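Local coordinates for protein HIAXHD3 (PDB 3ZXK) that removes alpha-L-arabinofuranosyl side chains, probably from xylan, as an exo-acting family 43 glycoside hydrolase whose active site was engineered to add endo-xylanase activity, at residues Leu13-Pro18 and Leu316-Leu321; Asp462-Pro467 and Thr473-Thr478. All blocks are in the same frame, centred on the assembly; numbering follows the deposited sequence.

Contact 1 of 2, residues Leu13-Pro18 and Leu316-Leu321; sequences LWEDHP and LASTDL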
ATOM      1  N   LEU A  13      10.439   6.831  -1.865  1.00  6.53           N
ATOM      2  CA  LEU A  13       9.015   7.130  -2.017  1.00  6.45           C
ATOM      3  C   LEU A  13       8.483   7.223  -0.609  1.00  6.12           C
ATOM      4  O   LEU A  13       8.569   6.253   0.143  1.00  7.17           O
ATOM      5  CB  LEU A  13       8.309   6.004  -2.776  1.00  6.66           C
ATOM      6  CG  LEU A  13       6.783   6.159  -2.925  1.00  7.04           C
ATOM      7  CD1 LEU A  13       6.371   7.410  -3.681  1.00  8.16           C
ATOM      8  CD2 LEU A  13       6.177   4.918  -3.561  1.00  8.80           C
ATOM      9  N   TRP A  14       7.955   8.380  -0.220  1.00  5.95           N
ATOM     10  CA  TRP A  14       7.494   8.543   1.149  1.00  6.09           C
ATOM     11  C   TRP A  14       6.023   8.264   1.244  1.00  6.00           C
ATOM     12  O   TRP A  14       5.226   9.133   1.642  1.00  6.40           O
ATOM     13  CB  TRP A  14       7.794   9.944   1.637  1.00  6.56           C
ATOM     14  CG  TRP A  14       7.958   9.995   3.136  1.00  6.64           C
ATOM     15  CD1 TRP A  14       7.136   9.449   4.105  1.00  7.32           C
ATOM     16  CD2 TRP A  14       9.036  10.657   3.862  1.00  7.55           C
ATOM     17  NE1 TRP A  14       7.615   9.729   5.352  1.00  7.24           N
ATOM     18  CE2 TRP A  14       8.769  10.447   5.276  1.00  7.94           C
ATOM     19  CE3 TRP A  14      10.160  11.393   3.482  1.00  7.85           C
ATOM     20  CZ2 TRP A  14       9.619  10.929   6.259  1.00  8.25           C
ATOM     21  CZ3 TRP A  14      11.014  11.872   4.480  1.00  9.89           C
ATOM     22  CH2 TRP A  14      10.740  11.656   5.834  1.00  9.83           C
ATOM     23  N   GLU A  15       5.642   7.058   0.854  1.00  5.88           N
ATOM     24  CA  GLU A  15       4.238   6.626   0.899  1.00  6.06           C
ATOM     25  C   GLU A  15       4.242   5.159   1.315  1.00  6.03           C
ATOM     26  O   GLU A  15       5.144   4.394   0.940  1.00  6.21           O
ATOM     27  CB  GLU A  15       3.546   6.797  -0.466  1.00  6.91           C
ATOM     28  CG  GLU A  15       3.292   8.255  -0.885  1.00  8.93           C
ATOM     29  CD  GLU A  15       2.524   8.411  -2.203  1.00 13.32           C
ATOM     30  OE1 GLU A  15       1.794   7.467  -2.558  1.00 18.24           O
ATOM     31  OE2 GLU A  15       2.658   9.467  -2.897  1.00 15.01           O
ATOM     32  N   ASP A  16       3.225   4.760   2.079  1.00  6.32           N
ATOM     33  CA  ASP A  16       3.113   3.432   2.679  1.00  5.80           C
ATOM     34  C   ASP A  16       2.935   2.334   1.614  1.00  5.15           C
ATOM     35  O   ASP A  16       1.843   2.163   1.091  1.00  4.82           O
ATOM     36  CB  ASP A  16       1.915   3.467   3.628  1.00  5.75           C
ATOM     37  CG  ASP A  16       1.670   2.181   4.339  1.00  5.05           C
ATOM     38  OD1 ASP A  16       2.649   1.512   4.727  1.00  5.60           O
ATOM     39  OD2 ASP A  16       0.474   1.868   4.550  1.00  5.83           O
ATOM     40  N   HIS A  17       3.990   1.560   1.356  1.00  5.12           N
ATOM     41  CA  HIS A  17       4.000   0.471   0.322  1.00  4.57           C
ATOM     42  C   HIS A  17       4.761  -0.705   0.895  1.00  4.99           C
ATOM     43  O   HIS A  17       5.883  -1.013   0.478  1.00  5.80           O
ATOM     44  CB  HIS A  17       4.519   0.971  -1.048  1.00  4.90           C
ATOM     45  CG  HIS A  17       3.456   1.650  -1.892  1.00  5.60           C
ATOM     46  ND1 HIS A  17       2.440   0.966  -2.479  1.00  6.38           N
ATOM     47  CD2 HIS A  17       3.248   2.984  -2.195  1.00  6.21           C
ATOM     48  CE1 HIS A  17       1.641   1.830  -3.144  1.00  6.30           C
ATOM     49  NE2 HIS A  17       2.138   3.062  -2.973  1.00  7.28           N
ATOM     50  N   PRO A  18       4.171  -1.376   1.891  1.00  5.27           N
ATOM     51  CA  PRO A  18       4.892  -2.407   2.643  1.00  5.47           C
ATOM     52  C   PRO A  18       5.051  -3.733   1.931  1.00  5.64           C
ATOM     53  O   PRO A  18       4.388  -3.984   0.908  1.00  5.49           O
ATOM     54  CB  PRO A  18       3.975  -2.656   3.846  1.00  5.94           C
ATOM     55  CG  PRO A  18       2.612  -2.389   3.305  1.00  5.86           C
ATOM     56  CD  PRO A  18       2.814  -1.178   2.428  1.00  5.83           C
ATOM     57  N   LEU A 316      -2.015  10.389 -13.363  1.00 16.19           N
ATOM     58  CA  LEU A 316      -1.874  11.472 -12.406  1.00 14.26           C
ATOM     59  C   LEU A 316      -0.775  11.186 -11.377  1.00 13.29           C
ATOM     60  O   LEU A 316      -0.699  10.070 -10.842  1.00 14.57           O
ATOM     61  CB  LEU A 316      -3.221  11.689 -11.691  1.00 13.32           C
ATOM     62  CG  LEU A 316      -4.375  12.233 -12.540  1.00 12.88           C
ATOM     63  CD1 LEU A 316      -5.648  12.288 -11.698  1.00 12.96           C
ATOM     64  CD2 LEU A 316      -4.037  13.601 -13.138  1.00 14.39           C
ATOM     65  N   ALA A 317       0.083  12.180 -11.115  1.00 12.80           N
ATOM     66  CA  ALA A 317       1.040  12.072  -9.995  1.00 11.96           C
ATOM     67  C   ALA A 317       0.358  12.219  -8.637  1.00 10.29           C
ATOM     68  O   ALA A 317      -0.750  12.734  -8.560  1.00  9.84           O
ATOM     69  CB  ALA A 317       2.134  13.098 -10.129  1.00 12.83           C
ATOM     70  N   SER A 318       1.038  11.795  -7.570  1.00 10.76           N
ATOM     71  CA  SER A 318       0.446  11.845  -6.217  1.00 10.29           C
ATOM     72  C   SER A 318      -0.102  13.218  -5.825  1.00 10.13           C
ATOM     73  O   SER A 318      -1.098  13.301  -5.123  1.00  9.56           O
ATOM     74  CB  SER A 318       1.473  11.429  -5.154  1.00 12.29           C
ATOM     75  OG  SER A 318       1.885  10.082  -5.336  1.00 15.83           O
ATOM     76  N   THR A 319       0.572  14.275  -6.264  1.00  9.85           N
ATOM     77  CA  THR A 319       0.210  15.633  -5.868  1.00 10.31           C
ATOM     78  C   THR A 319      -0.613  16.359  -6.937  1.00 10.05           C
ATOM     79  O   THR A 319      -0.961  17.531  -6.768  1.00  9.72           O
ATOM     80  CB  THR A 319       1.459  16.479  -5.509  1.00 10.37           C
ATOM     81  OG1 THR A 319       2.404  16.401  -6.580  1.00 14.04           O
ATOM     82  CG2 THR A 319       2.127  15.979  -4.207  1.00 10.87           C
ATOM     83  N   ASP A 320      -0.926  15.675  -8.037  1.00  8.82           N
ATOM     84  CA  ASP A 320      -1.755  16.272  -9.096  1.00  9.36           C
ATOM     85  C   ASP A 320      -3.208  16.411  -8.672  1.00  8.52           C
ATOM     86  O   ASP A 320      -3.773  15.496  -8.061  1.00  8.50           O
ATOM     87  CB  ASP A 320      -1.703  15.417 -10.373  1.00 10.87           C
ATOM     88  CG  ASP A 320      -0.384  15.563 -11.145  1.00 13.96           C
ATOM     89  OD1 ASP A 320       0.421  16.453 -10.795  1.00 18.37           O
ATOM     90  OD2 ASP A 320      -0.162  14.792 -12.117  1.00 16.92           O
ATOM     91  N   LEU A 321      -3.826  17.531  -9.036  1.00  8.94           N
ATOM     92  CA  LEU A 321      -5.266  17.686  -8.889  1.00  8.42           C
ATOM     93  C   LEU A 321      -5.997  16.553  -9.596  1.00  8.00           C
ATOM     94  O   LEU A 321      -5.745  16.263 -10.764  1.00  8.82           O
ATOM     95  CB  LEU A 321      -5.700  19.048  -9.452  1.00  9.13           C
ATOM     96  CG  LEU A 321      -7.198  19.357  -9.552  1.00  8.68           C
ATOM     97  CD1 LEU A 321      -7.796  19.481  -8.163  1.00  9.01           C
ATOM     98  CD2 LEU A 321      -7.474  20.627 -10.349  1.00 11.15           C
TER

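Contact 2 of 2, residues Asp462-Pro467 and Thr473-Thr478; sequences DADITP and TERTTT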
ATOM      1  N   ASP A 462      -4.603  18.672   7.380  1.00  6.29           N
ATOM      2  CA  ASP A 462      -3.132  18.919   7.361  1.00  7.03           C
ATOM      3  C   ASP A 462      -2.514  17.877   8.285  1.00  6.89           C
ATOM      4  O   ASP A 462      -2.615  17.988   9.510  1.00  7.39           O
ATOM      5  CB  ASP A 462      -2.765  20.332   7.870  1.00  8.01           C
ATOM      6  CG  ASP A 462      -3.062  21.438   6.870  1.00  9.72           C
ATOM      7  OD1 ASP A 462      -3.771  21.170   5.874  1.00 10.38           O
ATOM      8  OD2 ASP A 462      -2.604  22.596   7.110  1.00 13.83           O
ATOM      9  N   ALA A 463      -1.872  16.872   7.694  1.00  7.17           N
ATOM     10  CA  ALA A 463      -1.320  15.755   8.447  1.00  6.89           C
ATOM     11  C   ALA A 463       0.187  15.795   8.585  1.00  7.41           C
ATOM     12  O   ALA A 463       0.910  16.007   7.635  1.00  8.57           O
ATOM     13  CB  ALA A 463      -1.696  14.448   7.777  1.00  7.73           C
ATOM     14  N   ASP A 464       0.663  15.527   9.780  1.00  7.11           N
ATOM     15  CA  ASP A 464       2.096  15.392   9.992  1.00  6.90           C
ATOM     16  C   ASP A 464       2.390  13.918  10.219  1.00  6.76           C
ATOM     17  O   ASP A 464       1.911  13.327  11.214  1.00  7.19           O
ATOM     18  CB  ASP A 464       2.514  16.222  11.219  1.00  7.37           C
ATOM     19  CG  ASP A 464       4.025  16.171  11.484  1.00  8.45           C
ATOM     20  OD1 ASP A 464       4.737  15.581  10.662  1.00 10.22           O
ATOM     21  OD2 ASP A 464       4.496  16.709  12.504  1.00 11.41           O
ATOM     22  N   ILE A 465       3.117  13.303   9.291  1.00  6.32           N
ATOM     23  CA  ILE A 465       3.513  11.899   9.430  1.00  5.76           C
ATOM     24  C   ILE A 465       5.014  11.761   9.652  1.00  6.11           C
ATOM     25  O   ILE A 465       5.591  10.692   9.406  1.00  6.49           O
ATOM     26  CB  ILE A 465       2.998  10.968   8.288  1.00  5.30           C
ATOM     27  CG1 ILE A 465       3.400  11.460   6.882  1.00  5.09           C
ATOM     28  CG2 ILE A 465       1.481  10.836   8.411  1.00  5.31           C
ATOM     29  CD1 ILE A 465       3.291  10.412   5.780  1.00  6.60           C
ATOM     30  N   THR A 466       5.659  12.826  10.117  1.00  6.38           N
ATOM     31  CA  THR A 466       7.091  12.723  10.442  1.00  6.38           C
ATOM     32  C   THR A 466       7.303  11.513  11.369  1.00  6.07           C
ATOM     33  O   THR A 466       6.590  11.389  12.358  1.00  6.19           O
ATOM     34  CB  THR A 466       7.581  14.002  11.156  1.00  7.43           C
ATOM     35  OG1 THR A 466       7.314  15.140  10.324  1.00  8.47           O
ATOM     36  CG2 THR A 466       9.089  13.932  11.440  1.00  7.09           C
ATOM     37  N   PRO A 467       8.221  10.585  11.032  1.00  5.93           N
ATOM     38  CA  PRO A 467       8.342   9.350  11.809  1.00  5.80           C
ATOM     39  C   PRO A 467       8.516   9.605  13.309  1.00  5.93           C
ATOM     40  O   PRO A 467       9.238  10.516  13.737  1.00  6.45           O
ATOM     41  CB  PRO A 467       9.552   8.655  11.180  1.00  5.98           C
ATOM     42  CG  PRO A 467       9.489   9.099   9.763  1.00  6.84           C
ATOM     43  CD  PRO A 467       9.070  10.538   9.826  1.00  6.57           C
ATOM     44  N   THR A 473       6.536  10.534  21.458  1.00 11.95           N
ATOM     45  CA  THR A 473       5.839  11.686  20.860  1.00 12.80           C
ATOM     46  C   THR A 473       4.828  11.260  19.800  1.00 11.11           C
ATOM     47  O   THR A 473       5.177  10.510  18.874  1.00 11.25           O
ATOM     48  CB  THR A 473       6.826  12.656  20.191  1.00 14.52           C
ATOM     49  OG1 THR A 473       7.769  13.131  21.163  1.00 17.65           O
ATOM     50  CG2 THR A 473       6.092  13.873  19.597  1.00 16.50           C
ATOM     51  N   GLU A 474       3.599  11.770  19.898  1.00 10.59           N
ATOM     52  CA  GLU A 474       2.577  11.527  18.875  1.00  9.63           C
ATOM     53  C   GLU A 474       2.436  12.770  18.012  1.00  9.04           C
ATOM     54  O   GLU A 474       2.352  13.880  18.524  1.00 11.49           O
ATOM     55  CB  GLU A 474       1.228  11.141  19.507  1.00 10.46           C
ATOM     56  CG  GLU A 474       1.251   9.771  20.154  1.00 11.83           C
ATOM     57  CD  GLU A 474      -0.097   9.319  20.695  1.00 14.34           C
ATOM     58  OE1 GLU A 474      -0.992  10.163  20.894  1.00 14.25           O
ATOM     59  OE2 GLU A 474      -0.269   8.102  20.938  1.00 16.09           O
ATOM     60  N   ARG A 475       2.447  12.586  16.703  1.00  7.45           N
ATOM     61  CA  ARG A 475       2.250  13.687  15.781  1.00  7.30           C
ATOM     62  C   ARG A 475       0.789  14.123  15.782  1.00  6.98           C
ATOM     63  O   ARG A 475      -0.107  13.410  16.257  1.00  6.95           O
ATOM     64  CB  ARG A 475       2.613  13.243  14.365  1.00  7.22           C
ATOM     65  CG  ARG A 475       4.018  12.703  14.184  1.00  7.65           C
ATOM     66  CD  ARG A 475       5.071  13.720  14.607  1.00  8.79           C
ATOM     67  NE  ARG A 475       6.413  13.142  14.558  1.00  8.77           N
ATOM     68  CZ  ARG A 475       7.455  13.583  15.256  1.00 10.28           C
ATOM     69  NH1 ARG A 475       7.331  14.625  16.079  1.00 12.72           N
ATOM     70  NH2 ARG A 475       8.618  12.963  15.152  1.00 11.91           N
ATOM     71  N   THR A 476       0.540  15.308  15.243  1.00  7.03           N
ATOM     72  CA  THR A 476      -0.834  15.785  15.202  1.00  7.87           C
ATOM     73  C   THR A 476      -1.253  16.226  13.800  1.00  8.22           C
ATOM     74  O   THR A 476      -0.422  16.595  12.936  1.00  9.10           O
ATOM     75  CB  THR A 476      -1.068  16.956  16.178  1.00  9.09           C
ATOM     76  OG1 THR A 476      -0.222  18.044  15.797  1.00 12.46           O
ATOM     77  CG2 THR A 476      -0.773  16.555  17.625  1.00 10.29           C
ATOM     78  N   THR A 477      -2.564  16.160  13.596  1.00  7.63           N
ATOM     79  CA  THR A 477      -3.239  16.609  12.388  1.00  7.05           C
ATOM     80  C   THR A 477      -4.268  17.664  12.754  1.00  6.78           C
ATOM     81  O   THR A 477      -4.935  17.577  13.802  1.00  7.32           O
ATOM     82  CB  THR A 477      -3.953  15.422  11.706  1.00  7.77           C
ATOM     83  OG1 THR A 477      -2.967  14.553  11.138  1.00  7.94           O
ATOM     84  CG2 THR A 477      -4.907  15.895  10.587  1.00  8.85           C
ATOM     85  N   THR A 478      -4.387  18.666  11.885  1.00  6.99           N
ATOM     86  CA  THR A 478      -5.414  19.715  12.035  1.00  6.72           C
ATOM     87  C   THR A 478      -6.386  19.725  10.848  1.00  5.75           C
ATOM     88  O   THR A 478      -6.058  19.240   9.766  1.00  6.65           O
ATOM     89  CB  THR A 478      -4.796  21.103  12.255  1.00  8.23           C
ATOM     90  OG1 THR A 478      -3.830  21.390  11.239  1.00 10.66           O
ATOM     91  CG2 THR A 478      -4.116  21.149  13.655  1.00  9.42           C
TER
HETATM   92  O   HOH W   1      -0.215  18.741  11.253  1.00 21.48           O
HETATM   93  O   HOH W   2       2.999  16.932  14.840  1.00  9.55           O

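Contact 1 of 2, residues Leu13-Pro18 and Leu316-Leu321
Glu15 and Ser318 meet through the ends of their side chains, their CA atoms 9.6 Å apart, and one short hydrogen bond joins them. The CB of each points at the other segment. Glu15 supplies most of the length: its chain runs straight beyond CG (chi2 -176°), which pushes the carboxylate out of its own loop to the serine. There Ser318 OG donates to Glu15 OE2 at 2.6 Å, and the acceptor takes it on its syn lone pair, the side of the carboxylate's other oxygen. That other oxygen, Glu15 OE1, stays 3.8 Å from Ser318 OG, so one branch of the carboxylate does the bonding. Ser318 CB lies beside the bond, 3.2 Å from Glu15 OE2.

The glutamate comes from the family 43 catalytic domain, a five-bladed beta-propeller, on the loop leading into the blade that starts with strand 21-25. Its partner sits on a type I beta turn from Ala317 to Asp320, packed against strand 523-533 of the C-terminal beta-sandwich through Ser318 and Thr319, both of which touch Met531. The contact is therefore one strut between these two parts of the enzyme. The neighbouring Asp16 adds another: its backbone O takes a hydrogen bond from Arg375.

The turn that presents the serine is braced internally. Asp320 N bonds back to Ala317 O at 3.0 Å, while Asp320 OD2 receives Ala317 N at 2.8 Å, met from above the carboxylate plane, 59° out of it. With an alanine here instead of Glu15, the hydroxyl of Ser318 would probably lose its acceptor and a gap would open between the propeller loop and the turn. On the propeller side, Trp14 is the centre of an inverse gamma turn just ahead of Glu15, closed by a weak bond from Glu15 N to Leu13 O.

Contact 2 of 2, residues Asp462-Pro467 and Thr473-Thr478
Asp462 and Thr478 face each other as an antiparallel hydrogen-bonded pair. Asp462 N gives a nearly straight bond to Thr478 O (2.9 Å, 171°), and Thr478 N returns one to Asp462 O at 3.0 Å. Asp462 O also lies 3.3 Å from Thr477 CA, a CA-H...O contact. Beyond the Asp462-Thr478 pair water takes over: one molecule donates to both Asp462 O and Thr476 O, another accepts from Thr476 N and donates to Asp464 OD2.

These are neighbouring strands of a beta hairpin, 457-464 and 476-482, in one sheet of the C-terminal concanavalin A-like sandwich. Strand 380-388 flanks the first, and strand 490-497 the second.

Beyond the strands, side chain to backbone bonds hold the two arms of the connection. Arg475 bends at chi2 (-58°), swinging its guanidinium over to the other arm, where NE donates to Thr466 O at 2.8 Å and NH2 to Pro467 O at 2.9 Å. Both oxygens lie at the edge of the guanidinium, in its plane, although each N-H meets its carbonyl from above the carbonyl plane. Thr466 is itself held: its N and OG1 both donate to Asp464 OD1, the first closing an Asx turn.

Packing and charge fill in the rest. Thr466 CG2 lies over one face of the guanidinium, 3.9 Å from Arg475 NH2. Asp464 OD2 is 4.5 Å from Arg475 NE and well out of the guanidinium plane, so any attraction is probably through charge alone. The carbonyl of Asp464 is buried without a polar partner, its O meeting Arg475 CB at 3.2 Å.

Contact 1 lies nearer the middle of the chain, about 10 Å from its centre against about 19 Å for contact 2, though both are only partly buried. Contact 1 ties two loops almost 300 residues apart, across the seam between propeller and sandwich, through a lone side-chain bond. Contact 2 is local: it joins adjacent strands of one sheet by backbone pairing, waters and an arginine, and buries far more surface. Their centres are about 17 Å apart, yet they touch where Trp14 CZ2 packs on Pro467 CD at 3.6 Å, so the loop following the first strand of contact 2 also meets the propeller loop of contact 1.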